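Catalase (Corynebacterium glutamicum, PDB 4B7H) catalyses the breakdown of hydrogen peroxide to water and oxygen at a haem group, carries bound NADPH, and is inhibited by nitric oxide. Local coordinates at residues V190-M194 against G195-T199; C238-D241 against A242-A245; L464-G467 against E468-R471; L472-N475 against I476-A479. One frame throughout, in Å; residues are numbered along the deposited sequence.

Contact 1 (V190-M194 against G195-T199). With NDP (NADPH dihydro-nicotinamide-adenine-dinucleotide phosphate), chain H.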
loop_
_atom_site.group_PDB
_atom_site.type_symbol
_atom_site.label_atom_id
_atom_site.label_comp_id
_atom_site.label_asym_id
_atom_site.label_seq_id
_atom_site.Cartn_x
_atom_site.Cartn_y
_atom_site.Cartn_z
ATOM N N VAL A 190 7.248 -22.934 -27.951
ATOM C CA VAL A 190 8.107 -23.872 -27.237
ATOM C C VAL A 190 9.226 -24.389 -28.151
ATOM O O VAL A 190 10.370 -24.547 -27.713
ATOM C CB VAL A 190 7.308 -25.015 -26.580
ATOM C CG1 VAL A 190 8.244 -26.017 -25.938
ATOM C CG2 VAL A 190 6.359 -24.446 -25.531
ATOM N N THR A 191 8.922 -24.592 -29.433
ATOM C CA THR A 191 9.952 -25.005 -30.384
ATOM C C THR A 191 11.027 -23.918 -30.524
ATOM O O THR A 191 12.226 -24.212 -30.545
ATOM C CB THR A 191 9.322 -25.347 -31.742
ATOM O OG1 THR A 191 8.359 -26.389 -31.561
ATOM C CG2 THR A 191 10.379 -25.817 -32.731
ATOM N N TYR A 192 10.597 -22.661 -30.585
ATOM C CA TYR A 192 11.529 -21.535 -30.639
ATOM C C TYR A 192 12.369 -21.450 -29.356
ATOM O O TYR A 192 13.591 -21.272 -29.403
ATOM C CB TYR A 192 10.724 -20.256 -30.862
ATOM C CG TYR A 192 11.481 -18.994 -31.209
ATOM C CD1 TYR A 192 12.070 -18.215 -30.216
ATOM C CD2 TYR A 192 11.540 -18.537 -32.524
ATOM C CE1 TYR A 192 12.735 -17.035 -30.529
ATOM C CE2 TYR A 192 12.202 -17.352 -32.846
ATOM C CZ TYR A 192 12.796 -16.611 -31.842
ATOM O OH TYR A 192 13.439 -15.436 -32.169
ATOM N N LEU A 193 11.698 -21.583 -28.213
ATOM C CA LEU A 193 12.333 -21.497 -26.897
ATOM C C LEU A 193 13.373 -22.599 -26.669
ATOM O O LEU A 193 14.425 -22.374 -26.054
ATOM C CB LEU A 193 11.265 -21.577 -25.802
ATOM C CG LEU A 193 11.754 -21.717 -24.357
ATOM C CD1 LEU A 193 12.489 -20.461 -23.875
ATOM C CD2 LEU A 193 10.593 -22.072 -23.431
ATOM N N MET A 194 13.066 -23.803 -27.142
ATOM C CA MET A 194 13.918 -24.952 -26.866
ATOM C C MET A 194 15.107 -25.035 -27.825
ATOM O O MET A 194 16.000 -25.864 -27.644
ATOM C CB MET A 194 13.089 -26.239 -26.905
ATOM C CG MET A 194 12.129 -26.361 -25.731
ATOM S SD MET A 194 13.000 -26.659 -24.188
ATOM C CE MET A 194 11.788 -26.073 -23.005
ATOM N N GLY A 195 15.126 -24.169 -28.835
ATOM C CA GLY A 195 16.236 -24.119 -29.772
ATOM C C GLY A 195 17.343 -23.206 -29.272
ATOM O O GLY A 195 17.359 -22.814 -28.094
ATOM N N ASP A 196 18.272 -22.860 -30.158
ATOM C CA ASP A 196 19.419 -22.053 -29.770
ATOM C C ASP A 196 18.985 -20.719 -29.170
ATOM O O ASP A 196 19.635 -20.204 -28.258
ATOM C CB ASP A 196 20.327 -21.769 -30.969
ATOM C CG ASP A 196 21.016 -23.008 -31.513
ATOM O OD1 ASP A 196 21.014 -24.071 -30.859
ATOM O OD2 ASP A 196 21.598 -22.899 -32.605
ATOM N N ARG A 197 17.891 -20.160 -29.688
ATOM C CA ARG A 197 17.464 -18.816 -29.284
ATOM C C ARG A 197 16.895 -18.726 -27.871
ATOM O O ARG A 197 16.669 -17.629 -27.357
ATOM C CB ARG A 197 16.487 -18.217 -30.299
ATOM C CG ARG A 197 17.114 -18.008 -31.656
ATOM C CD ARG A 197 16.212 -17.239 -32.576
ATOM N NE ARG A 197 16.850 -17.064 -33.870
ATOM C CZ ARG A 197 16.358 -16.298 -34.833
ATOM N NH1 ARG A 197 15.223 -15.635 -34.642
ATOM N NH2 ARG A 197 17.005 -16.196 -35.980
ATOM N N GLY A 198 16.671 -19.872 -27.239
ATOM C CA GLY A 198 16.295 -19.884 -25.836
ATOM C C GLY A 198 17.405 -19.380 -24.935
ATOM O O GLY A 198 17.141 -19.004 -23.792
ATOM N N THR A 199 18.639 -19.368 -25.444
ATOM C CA THR A 199 19.792 -18.942 -24.658
ATOM C C THR A 199 20.718 -17.974 -25.403
ATOM O O THR A 199 21.882 -18.291 -25.641
ATOM C CB THR A 199 20.613 -20.158 -24.142
ATOM O OG1 THR A 199 20.962 -21.013 -25.242
ATOM C CG2 THR A 199 19.808 -20.972 -23.136
HETATM P PA NDP H . 11.928 -17.438 -43.675
HETATM O O1A NDP H . 12.957 -18.359 -44.219
HETATM O O2A NDP H . 11.692 -16.253 -44.546
HETATM O O5B NDP H . 12.404 -16.962 -42.222
HETATM C C5B NDP H . 12.857 -17.902 -41.277
HETATM C C4B NDP H . 13.165 -17.126 -40.007
HETATM O O4B NDP H . 13.593 -18.034 -39.002
HETATM C C3B NDP H . 14.284 -16.110 -40.237
HETATM O O3B NDP H . 13.956 -14.885 -39.609
HETATM C C2B NDP H . 15.471 -16.787 -39.578
HETATM O O2B NDP H . 16.505 -15.921 -39.150
HETATM C C1B NDP H . 14.775 -17.517 -38.439
HETATM N N9A NDP H . 15.636 -18.511 -37.768
HETATM C C8A NDP H . 16.829 -19.022 -38.215
HETATM N N7A NDP H . 17.309 -19.883 -37.290
HETATM C C5A NDP H . 16.439 -19.927 -36.250
HETATM C C6A NDP H . 16.443 -20.636 -35.050
HETATM N N6A NDP H . 17.571 -21.187 -34.601
HETATM N N1A NDP H . 15.391 -20.479 -34.177
HETATM C C2A NDP H . 14.353 -19.621 -34.479
HETATM N N3A NDP H . 14.357 -18.918 -35.667
HETATM C C4A NDP H . 15.385 -19.068 -36.539
HETATM O O3 NDP H . 10.574 -18.292 -43.420
HETATM P PN NDP H . 9.194 -17.695 -42.827
HETATM O O1N NDP H . 9.322 -16.235 -42.554
HETATM O O2N NDP H . 8.114 -18.208 -43.704
HETATM O O5D NDP H . 9.048 -18.455 -41.416
HETATM C C5D NDP H . 9.376 -19.828 -41.310
HETATM C C4D NDP H . 9.491 -20.204 -39.847
HETATM O O4D NDP H . 10.545 -19.462 -39.268
HETATM C C3D NDP H . 8.229 -19.841 -39.080
HETATM O O3D NDP H . 7.316 -20.928 -39.039
HETATM C C2D NDP H . 8.765 -19.453 -37.712
HETATM O O2D NDP H . 8.776 -20.577 -36.878
HETATM C C1D NDP H . 10.215 -19.045 -37.949
HETATM N N1N NDP H . 10.406 -17.585 -37.811
HETATM C C2N NDP H . 9.537 -16.745 -38.445
HETATM C C3N NDP H . 9.651 -15.366 -38.369
HETATM C C7N NDP H . 8.636 -14.535 -39.085
HETATM O O7N NDP H . 8.323 -13.273 -38.571
HETATM N N7N NDP H . 8.036 -15.009 -40.172
HETATM C C4N NDP H . 10.751 -14.690 -37.577
HETATM C C5N NDP H . 11.648 -15.701 -36.922
HETATM C C6N NDP H . 11.438 -17.074 -37.063
HETATM P P2B NDP H . 17.783 -15.632 -40.095
HETATM O O1X NDP H . 18.406 -16.965 -40.457
HETATM O O2X NDP H . 17.302 -14.897 -41.328
HETATM O O3X NDP H . 18.741 -14.770 -39.292
HETATM O O HOH W 1 15.546 -21.250 -31.391
#
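R197 crosses Y192 at a slant and reaches the adenine of NADPH, and nearly every atom of its side chain can be assigned a neighbour. R197 CB lies 3.9 Å from Y192 CE1. R197 CG comes next, 3.9 Å from the adenine N1A, and R197 CD sits 3.5 Å from Y192 CZ, so the aliphatic part runs between phenol and cofactor. From CG to NE the chain is extended (chi3 -180°), which carries the guanidinium past the ring to the hydroxyl. There the group lies flat against the adenine: R197 CZ is 3.4 Å from NDP C4A, which stands over one guanidinium face. The phenol ring is turned by 90° to that plane. R197 NH1 donates to Y192 OH over 3.1 Å, with an N-H...O angle of 164° and the oxygen in the guanidinium plane. The same hydroxyl bonds to the carbonyl of N143, so it is gripped twice. R197 NH2 ends the chain with a weak bond, 3.2 Å long, to NDP O2B, the ribose oxygen that carries the 2'-phosphate. W236 adds a cation-pi contact to R197.

The backbone below the arginine is the end of helix 187-194 running into the 3-10 turn 196-198. G195 N is shared weakly between T191 O and Y192 O, and a water that donates to Y192 O over 2.8 Å accepts from R197 N. G198 follows closely, its CA 3.1 Å from L193 O in a CA-H...O contact. Helix end and 3-10 turn thus present a tyrosine-arginine pair to the adenosine half of the cofactor, forming one wall of the NADPH site of this catalase.

Contact 2 (C238-D241 against A242-A245)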
loop_
_atom_site.group_PDB
_atom_site.type_symbol
_atom_site.label_atom_id
_atom_site.label_comp_id
_atom_site.label_asym_id
_atom_site.label_seq_id
_atom_site.Cartn_x
_atom_site.Cartn_y
_atom_site.Cartn_z
ATOM N N CYS A 238 24.353 -17.287 -29.568
ATOM C CA CYS A 238 23.696 -18.088 -28.534
ATOM C C CYS A 238 24.644 -19.034 -27.818
ATOM O O CYS A 238 25.529 -19.626 -28.445
ATOM C CB CYS A 238 22.543 -18.908 -29.139
ATOM S SG CYS A 238 21.302 -17.945 -30.018
ATOM N N PHE A 239 24.432 -19.186 -26.509
ATOM C CA PHE A 239 25.069 -20.239 -25.724
ATOM C C PHE A 239 24.419 -21.563 -26.077
ATOM O O PHE A 239 23.280 -21.596 -26.546
ATOM C CB PHE A 239 24.835 -20.010 -24.230
ATOM C CG PHE A 239 25.625 -18.876 -23.651
ATOM C CD1 PHE A 239 27.002 -18.803 -23.818
ATOM C CD2 PHE A 239 24.985 -17.890 -22.908
ATOM C CE1 PHE A 239 27.724 -17.745 -23.273
ATOM C CE2 PHE A 239 25.699 -16.833 -22.363
ATOM C CZ PHE A 239 27.069 -16.763 -22.542
ATOM N N THR A 240 25.131 -22.659 -25.847
ATOM C CA THR A 240 24.477 -23.958 -25.776
ATOM C C THR A 240 23.768 -24.064 -24.428
ATOM O O THR A 240 23.952 -23.214 -23.557
ATOM C CB THR A 240 25.486 -25.105 -25.861
ATOM O OG1 THR A 240 26.387 -25.012 -24.749
ATOM C CG2 THR A 240 26.267 -25.048 -27.168
ATOM N N ASP A 241 22.966 -25.109 -24.254
ATOM C CA ASP A 241 22.274 -25.352 -22.993
ATOM C C ASP A 241 23.289 -25.425 -21.852
ATOM O O ASP A 241 23.113 -24.779 -20.817
ATOM C CB ASP A 241 21.478 -26.657 -23.100
ATOM C CG ASP A 241 20.395 -26.787 -22.040
ATOM O OD1 ASP A 241 19.706 -25.787 -21.739
ATOM O OD2 ASP A 241 20.221 -27.906 -21.515
ATOM N N ALA A 242 24.372 -26.171 -22.054
ATOM C CA ALA A 242 25.396 -26.336 -21.023
ATOM C C ALA A 242 26.131 -25.034 -20.701
ATOM O O ALA A 242 26.377 -24.720 -19.531
ATOM C CB ALA A 242 26.389 -27.423 -21.428
ATOM N N GLU A 243 26.492 -24.282 -21.739
ATOM C CA GLU A 243 27.184 -23.008 -21.552
ATOM C C GLU A 243 26.343 -22.027 -20.757
ATOM O O GLU A 243 26.846 -21.368 -19.849
ATOM C CB GLU A 243 27.540 -22.385 -22.902
ATOM C CG GLU A 243 28.689 -23.058 -23.623
ATOM C CD GLU A 243 28.941 -22.454 -24.987
ATOM O OE1 GLU A 243 27.966 -22.011 -25.630
ATOM O OE2 GLU A 243 30.109 -22.422 -25.421
ATOM N N ALA A 244 25.063 -21.919 -21.111
ATOM C CA ALA A 244 24.162 -20.970 -20.458
ATOM C C ALA A 244 24.021 -21.289 -18.969
ATOM O O ALA A 244 24.021 -20.383 -18.127
ATOM C CB ALA A 244 22.797 -20.955 -21.152
ATOM N N ALA A 245 23.926 -22.577 -18.643
ATOM C CA ALA A 245 23.804 -23.008 -17.254
ATOM C C ALA A 245 25.088 -22.726 -16.472
ATOM O O ALA A 245 25.034 -22.336 -15.306
ATOM C CB ALA A 245 23.430 -24.480 -17.181
HETATM O O HOH W 2 27.733 -21.347 -28.289
#
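E243 folds back from the first turn of helix 241-250 and crosses T240 and F239 at a slant. Its carboxylate stands 84° from the plane of the F239 ring, and E243 OE1 lies at the ring's edge, in plane, 3.8 Å from F239 CD1. The methylene E243 CB approaches that same CD1 to 3.7 Å. Beyond CG the glutamate is extended, which brings E243 OE1 to T240 N at 2.9 Å; this N-H reaches the oxygen on its anti side, 21° out of the carboxylate plane.

T240 returns the bond. With chi1 at 61° its hydroxyl is turned toward the opening helix, and T240 OG1 accepts from E243 N over 3.1 Å in a nearly straight bond. These reciprocal bonds define a capping box with T240 as N-cap. Outside the box, F239 CB packs 3.8 Å from A244 CB, an apolar contact beside the cap. The first backbone rungs are A244 N to T240 O and A245 N to D241 O.

D241, at the first helical position, turns its carboxylate out to R121 in a salt bridge.

A water donates to both C238 O and E243 OE1, at 2.8 Å from the latter, so OE1 receives a backbone N-H and a water hydrogen together. With two donors and the amino end of a helix beside it, the E243 carboxylate would be expected to be stabilised in its charged form.

Contact 3 (L464-G467 against E468-R471). With NDP (NADPH dihydro-nicotinamide-adenine-dinucleotide phosphate), chain H.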
loop_
_atom_site.group_PDB
_atom_site.type_symbol
_atom_site.label_atom_id
_atom_site.label_comp_id
_atom_site.label_asym_id
_atom_site.label_seq_id
_atom_site.Cartn_x
_atom_site.Cartn_y
_atom_site.Cartn_z
ATOM N N LEU A 464 15.597 -24.677 -39.911
ATOM C CA LEU A 464 16.738 -25.055 -39.078
ATOM C C LEU A 464 17.775 -25.871 -39.844
ATOM O O LEU A 464 17.423 -26.713 -40.678
ATOM C CB LEU A 464 16.275 -25.863 -37.866
ATOM C CG LEU A 464 15.310 -25.170 -36.911
ATOM C CD1 LEU A 464 15.048 -26.070 -35.712
ATOM C CD2 LEU A 464 15.842 -23.813 -36.463
ATOM N N ASP A 465 19.052 -25.627 -39.561
ATOM C CA ASP A 465 20.096 -26.489 -40.109
ATOM C C ASP A 465 20.211 -27.771 -39.278
ATOM O O ASP A 465 19.560 -27.904 -38.240
ATOM C CB ASP A 465 21.443 -25.753 -40.293
ATOM C CG ASP A 465 22.081 -25.294 -38.984
ATOM O OD1 ASP A 465 22.046 -26.041 -37.991
ATOM O OD2 ASP A 465 22.665 -24.186 -38.960
ATOM N N GLU A 466 21.025 -28.720 -39.724
ATOM C CA GLU A 466 21.094 -30.009 -39.038
ATOM C C GLU A 466 21.586 -29.907 -37.592
ATOM O O GLU A 466 21.106 -30.634 -36.714
ATOM C CB GLU A 466 21.928 -31.009 -39.847
ATOM C CG GLU A 466 21.232 -31.496 -41.122
ATOM C CD GLU A 466 19.893 -32.149 -40.836
ATOM O OE1 GLU A 466 19.826 -32.981 -39.906
ATOM O OE2 GLU A 466 18.906 -31.820 -41.523
ATOM N N GLY A 467 22.519 -28.994 -37.338
ATOM C CA GLY A 467 23.009 -28.762 -35.988
ATOM C C GLY A 467 21.935 -28.188 -35.079
ATOM O O GLY A 467 21.788 -28.615 -33.926
ATOM N N GLU A 468 21.179 -27.221 -35.594
ATOM C CA GLU A 468 20.065 -26.648 -34.851
ATOM C C GLU A 468 19.006 -27.696 -34.538
ATOM O O GLU A 468 18.458 -27.720 -33.436
ATOM C CB GLU A 468 19.457 -25.470 -35.622
ATOM C CG GLU A 468 20.376 -24.254 -35.700
ATOM C CD GLU A 468 19.849 -23.174 -36.624
ATOM O OE1 GLU A 468 19.355 -23.511 -37.723
ATOM O OE2 GLU A 468 19.922 -21.973 -36.261
ATOM N N LYS A 469 18.734 -28.576 -35.500
ATOM C CA LYS A 469 17.738 -29.623 -35.313
ATOM C C LYS A 469 18.162 -30.597 -34.215
ATOM O O LYS A 469 17.344 -30.996 -33.375
ATOM C CB LYS A 469 17.480 -30.358 -36.629
ATOM C CG LYS A 469 16.768 -29.498 -37.650
ATOM C CD LYS A 469 16.907 -30.063 -39.045
ATOM C CE LYS A 469 15.950 -31.203 -39.279
ATOM N NZ LYS A 469 16.086 -31.726 -40.670
ATOM N N GLU A 470 19.438 -30.967 -34.211
ATOM C CA GLU A 470 19.948 -31.893 -33.208
ATOM C C GLU A 470 20.018 -31.239 -31.827
ATOM O O GLU A 470 19.582 -31.830 -30.836
ATOM C CB GLU A 470 21.314 -32.451 -33.618
ATOM C CG GLU A 470 21.981 -33.344 -32.569
ATOM C CD GLU A 470 21.279 -34.680 -32.354
ATOM O OE1 GLU A 470 20.415 -35.068 -33.178
ATOM O OE2 GLU A 470 21.606 -35.360 -31.354
ATOM N N ARG A 471 20.557 -30.022 -31.757
ATOM C CA ARG A 471 20.601 -29.313 -30.476
ATOM C C ARG A 471 19.203 -29.104 -29.890
ATOM O O ARG A 471 19.014 -29.210 -28.678
ATOM C CB ARG A 471 21.350 -27.982 -30.592
ATOM C CG ARG A 471 22.844 -28.153 -30.839
ATOM C CD ARG A 471 23.599 -26.837 -30.706
ATOM N NE ARG A 471 23.195 -25.872 -31.720
ATOM C CZ ARG A 471 23.682 -25.828 -32.957
ATOM N NH1 ARG A 471 24.592 -26.715 -33.351
ATOM N NH2 ARG A 471 23.249 -24.903 -33.802
HETATM P PA NDP H . 11.928 -17.438 -43.675
HETATM O O1A NDP H . 12.957 -18.359 -44.219
HETATM O O2A NDP H . 11.692 -16.253 -44.546
HETATM O O5B NDP H . 12.404 -16.962 -42.222
HETATM C C5B NDP H . 12.857 -17.902 -41.277
HETATM C C4B NDP H . 13.165 -17.126 -40.007
HETATM O O4B NDP H . 13.593 -18.034 -39.002
HETATM C C3B NDP H . 14.284 -16.110 -40.237
HETATM O O3B NDP H . 13.956 -14.885 -39.609
HETATM C C2B NDP H . 15.471 -16.787 -39.578
HETATM O O2B NDP H . 16.505 -15.921 -39.150
HETATM C C1B NDP H . 14.775 -17.517 -38.439
HETATM N N9A NDP H . 15.636 -18.511 -37.768
HETATM C C8A NDP H . 16.829 -19.022 -38.215
HETATM N N7A NDP H . 17.309 -19.883 -37.290
HETATM C C5A NDP H . 16.439 -19.927 -36.250
HETATM C C6A NDP H . 16.443 -20.636 -35.050
HETATM N N6A NDP H . 17.571 -21.187 -34.601
HETATM N N1A NDP H . 15.391 -20.479 -34.177
HETATM C C2A NDP H . 14.353 -19.621 -34.479
HETATM N N3A NDP H . 14.357 -18.918 -35.667
HETATM C C4A NDP H . 15.385 -19.068 -36.539
HETATM O O3 NDP H . 10.574 -18.292 -43.420
HETATM P PN NDP H . 9.194 -17.695 -42.827
HETATM O O1N NDP H . 9.322 -16.235 -42.554
HETATM O O2N NDP H . 8.114 -18.208 -43.704
HETATM O O5D NDP H . 9.048 -18.455 -41.416
HETATM C C5D NDP H . 9.376 -19.828 -41.310
HETATM C C4D NDP H . 9.491 -20.204 -39.847
HETATM O O4D NDP H . 10.545 -19.462 -39.268
HETATM C C3D NDP H . 8.229 -19.841 -39.080
HETATM O O3D NDP H . 7.316 -20.928 -39.039
HETATM C C2D NDP H . 8.765 -19.453 -37.712
HETATM O O2D NDP H . 8.776 -20.577 -36.878
HETATM C C1D NDP H . 10.215 -19.045 -37.949
HETATM N N1N NDP H . 10.406 -17.585 -37.811
HETATM C C2N NDP H . 9.537 -16.745 -38.445
HETATM C C3N NDP H . 9.651 -15.366 -38.369
HETATM C C7N NDP H . 8.636 -14.535 -39.085
HETATM O O7N NDP H . 8.323 -13.273 -38.571
HETATM N N7N NDP H . 8.036 -15.009 -40.172
HETATM C C4N NDP H . 10.751 -14.690 -37.577
HETATM C C5N NDP H . 11.648 -15.701 -36.922
HETATM C C6N NDP H . 11.438 -17.074 -37.063
HETATM P P2B NDP H . 17.783 -15.632 -40.095
HETATM O O1X NDP H . 18.406 -16.965 -40.457
HETATM O O2X NDP H . 17.302 -14.897 -41.328
HETATM O O3X NDP H . 18.741 -14.770 -39.292
HETATM O O HOH W 3 24.188 -25.550 -36.475
#
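E468 and L464 touch NADPH side by side: E468 OE2 accepts from the adenine amino group N6A over 3.0 Å, and L464 CD2 packs 3.5 Å from NDP C6A. The other carboxylate oxygen faces the backbone. E468 OE1 takes D465 N at 2.8 Å through its anti lone pair, with an N-H...O angle of 166°, so the two oxygens share their work between cofactor and chain. The glutamate is extended beyond CG, and this spans the distance from the helix to both donors.

D465 completes the exchange. Its OD1 is 2.8 Å from E468 N, met nearly along the C-O bond direction, and the pair forms a capping box at the start of helix 466-479, D465 being the N-cap. The side chains cross at about a right angle, with their carboxylate planes 31° apart. D465 OD2 and E468 OE1 come as close as 3.6 Å, a like-charge approach that the amide donors and the helix amino end would be expected to ease.

Next out is R471, whose guanidinium lays one face over G467 O. A water links its NH2 to D465 OD1, and the same NH2 forms a salt bridge with D196. On another flank K469 CG covers L464 CB at 3.7 Å; from there the lysine bends at chi3 (79°) and K469 NZ bridges to E466 OE2 over 2.9 Å. Y460 receives K469 in a cation-pi contact.

Contact 4 (L472-N475 against I476-A479)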
loop_
_atom_site.group_PDB
_atom_site.type_symbol
_atom_site.label_atom_id
_atom_site.label_comp_id
_atom_site.label_asym_id
_atom_site.label_seq_id
_atom_site.Cartn_x
_atom_site.Cartn_y
_atom_site.Cartn_z
ATOM N N LEU A 472 18.227 -28.828 -30.754
ATOM C CA LEU A 472 16.834 -28.692 -30.325
ATOM C C LEU A 472 16.366 -29.943 -29.582
ATOM O O LEU A 472 15.825 -29.850 -28.478
ATOM C CB LEU A 472 15.930 -28.418 -31.529
ATOM C CG LEU A 472 14.420 -28.387 -31.280
ATOM C CD1 LEU A 472 14.026 -27.267 -30.303
ATOM C CD2 LEU A 472 13.690 -28.223 -32.601
ATOM N N ALA A 473 16.578 -31.113 -30.177
ATOM C CA ALA A 473 16.172 -32.365 -29.539
ATOM C C ALA A 473 16.910 -32.577 -28.220
ATOM O O ALA A 473 16.328 -33.054 -27.236
ATOM C CB ALA A 473 16.405 -33.545 -30.481
ATOM N N ASP A 474 18.193 -32.226 -28.201
ATOM C CA ASP A 474 19.004 -32.386 -27.001
ATOM C C ASP A 474 18.508 -31.454 -25.901
ATOM O O ASP A 474 18.401 -31.856 -24.741
ATOM C CB ASP A 474 20.474 -32.095 -27.305
ATOM C CG ASP A 474 21.407 -32.689 -26.271
ATOM O OD1 ASP A 474 21.200 -33.862 -25.877
ATOM O OD2 ASP A 474 22.352 -31.983 -25.851
ATOM N N ASN A 475 18.201 -30.211 -26.267
ATOM C CA ASN A 475 17.707 -29.235 -25.297
ATOM C C ASN A 475 16.369 -29.657 -24.712
ATOM O O ASN A 475 16.149 -29.560 -23.501
ATOM C CB ASN A 475 17.557 -27.860 -25.940
ATOM C CG ASN A 475 18.881 -27.264 -26.378
ATOM O OD1 ASN A 475 19.953 -27.667 -25.917
ATOM N ND2 ASN A 475 18.809 -26.292 -27.278
ATOM N N ILE A 476 15.464 -30.109 -25.575
ATOM C CA ILE A 476 14.153 -30.555 -25.123
ATOM C C ILE A 476 14.297 -31.704 -24.128
ATOM O O ILE A 476 13.697 -31.685 -23.051
ATOM C CB ILE A 476 13.278 -31.016 -26.303
ATOM C CG1 ILE A 476 12.898 -29.830 -27.203
ATOM C CG2 ILE A 476 12.047 -31.744 -25.790
ATOM C CD1 ILE A 476 12.416 -30.242 -28.600
ATOM N N SER A 477 15.109 -32.700 -24.476
ATOM C CA SER A 477 15.259 -33.873 -23.616
ATOM C C SER A 477 15.906 -33.515 -22.270
ATOM O O SER A 477 15.589 -34.139 -21.256
ATOM C CB SER A 477 15.985 -35.024 -24.334
ATOM O OG SER A 477 17.245 -34.629 -24.844
ATOM N N ASN A 478 16.785 -32.506 -22.253
ATOM C CA ASN A 478 17.308 -31.980 -20.991
ATOM C C ASN A 478 16.207 -31.344 -20.153
ATOM O O ASN A 478 16.112 -31.589 -18.949
ATOM C CB ASN A 478 18.413 -30.948 -21.237
ATOM C CG ASN A 478 19.737 -31.579 -21.626
ATOM O OD1 ASN A 478 19.946 -32.774 -21.440
ATOM N ND2 ASN A 478 20.644 -30.767 -22.160
ATOM N N ALA A 479 15.369 -30.536 -20.797
ATOM C CA ALA A 479 14.292 -29.834 -20.104
ATOM C C ALA A 479 13.204 -30.789 -19.600
ATOM O O ALA A 479 12.435 -30.440 -18.710
ATOM C CB ALA A 479 13.690 -28.775 -21.010
HETATM O O HOH W 4 23.106 -32.494 -23.216
#
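The N478 amide packs against the carbonyl of D474: D474 O stands 3.4 Å from N478 CG, at similar distances from OD1 and ND2. A torsion close to -77° at chi1 sets CG beside the backbone N and so close to the preceding turn. At the end of the amide, a water accepts from N478 ND2 and donates to D474 OD2, 2.8 Å from the water, tying amide to carboxylate; ND2 also bonds to D241. The N475 amide is directed differently: it turns away from this helix, and its ND2 donates to M194 O.

S477 swings its hydroxyl back over the preceding turn (chi1 55°), which puts S477 OG 3.0 Å from both A473 O and D474 O. S477 OG, D474 OD1 and N478 OD1 all reach K513 NZ, with D474 as the salt-bridge partner, so one lysine gathers three oxygen groups.

On the apolar side, L472 CD1 and I476 CD1 meet at 3.8 Å one turn apart, and I476 CG1 presses to 3.2 Å from L472 O. That carbonyl oxygen, L472 O, also accepts I476 N over 2.9 Å. S477, N478 and A479 repeat the i to i+4 bond to A473, D474 and N475, confirming regular alpha geometry.

This end of helix 466-479 lies between two neighbours. L472, I476 and A479 pack on M194 of helix 187-194, whereas A473, I476 and S477 face R505, V506 and L509 of helix 500-514.

How the contacts relate
Contacts 1 and 3 both touch NADPH, and they are joined by the salt bridge from D196 OD2 to R471 NH2 (2.9 Å). Contact 4 continues the helix of contact 3 and meets contact 1 where N475 ND2 bonds M194 O at 2.9 Å. Contact 2 touches contacts 1 and 4: T199 OG1 lies 2.7 Å from F239 O, and D241 OD2 lies 3.0 Å from N478 ND2. The four therefore link the catalase-family part of the chain (contacts 1 and 2) to helix 466-479. The haem site is farther away, the side chain of Y192 being about 11 Å from haem and that of L193 about 12 Å from nitric oxide, nearest atoms in each case.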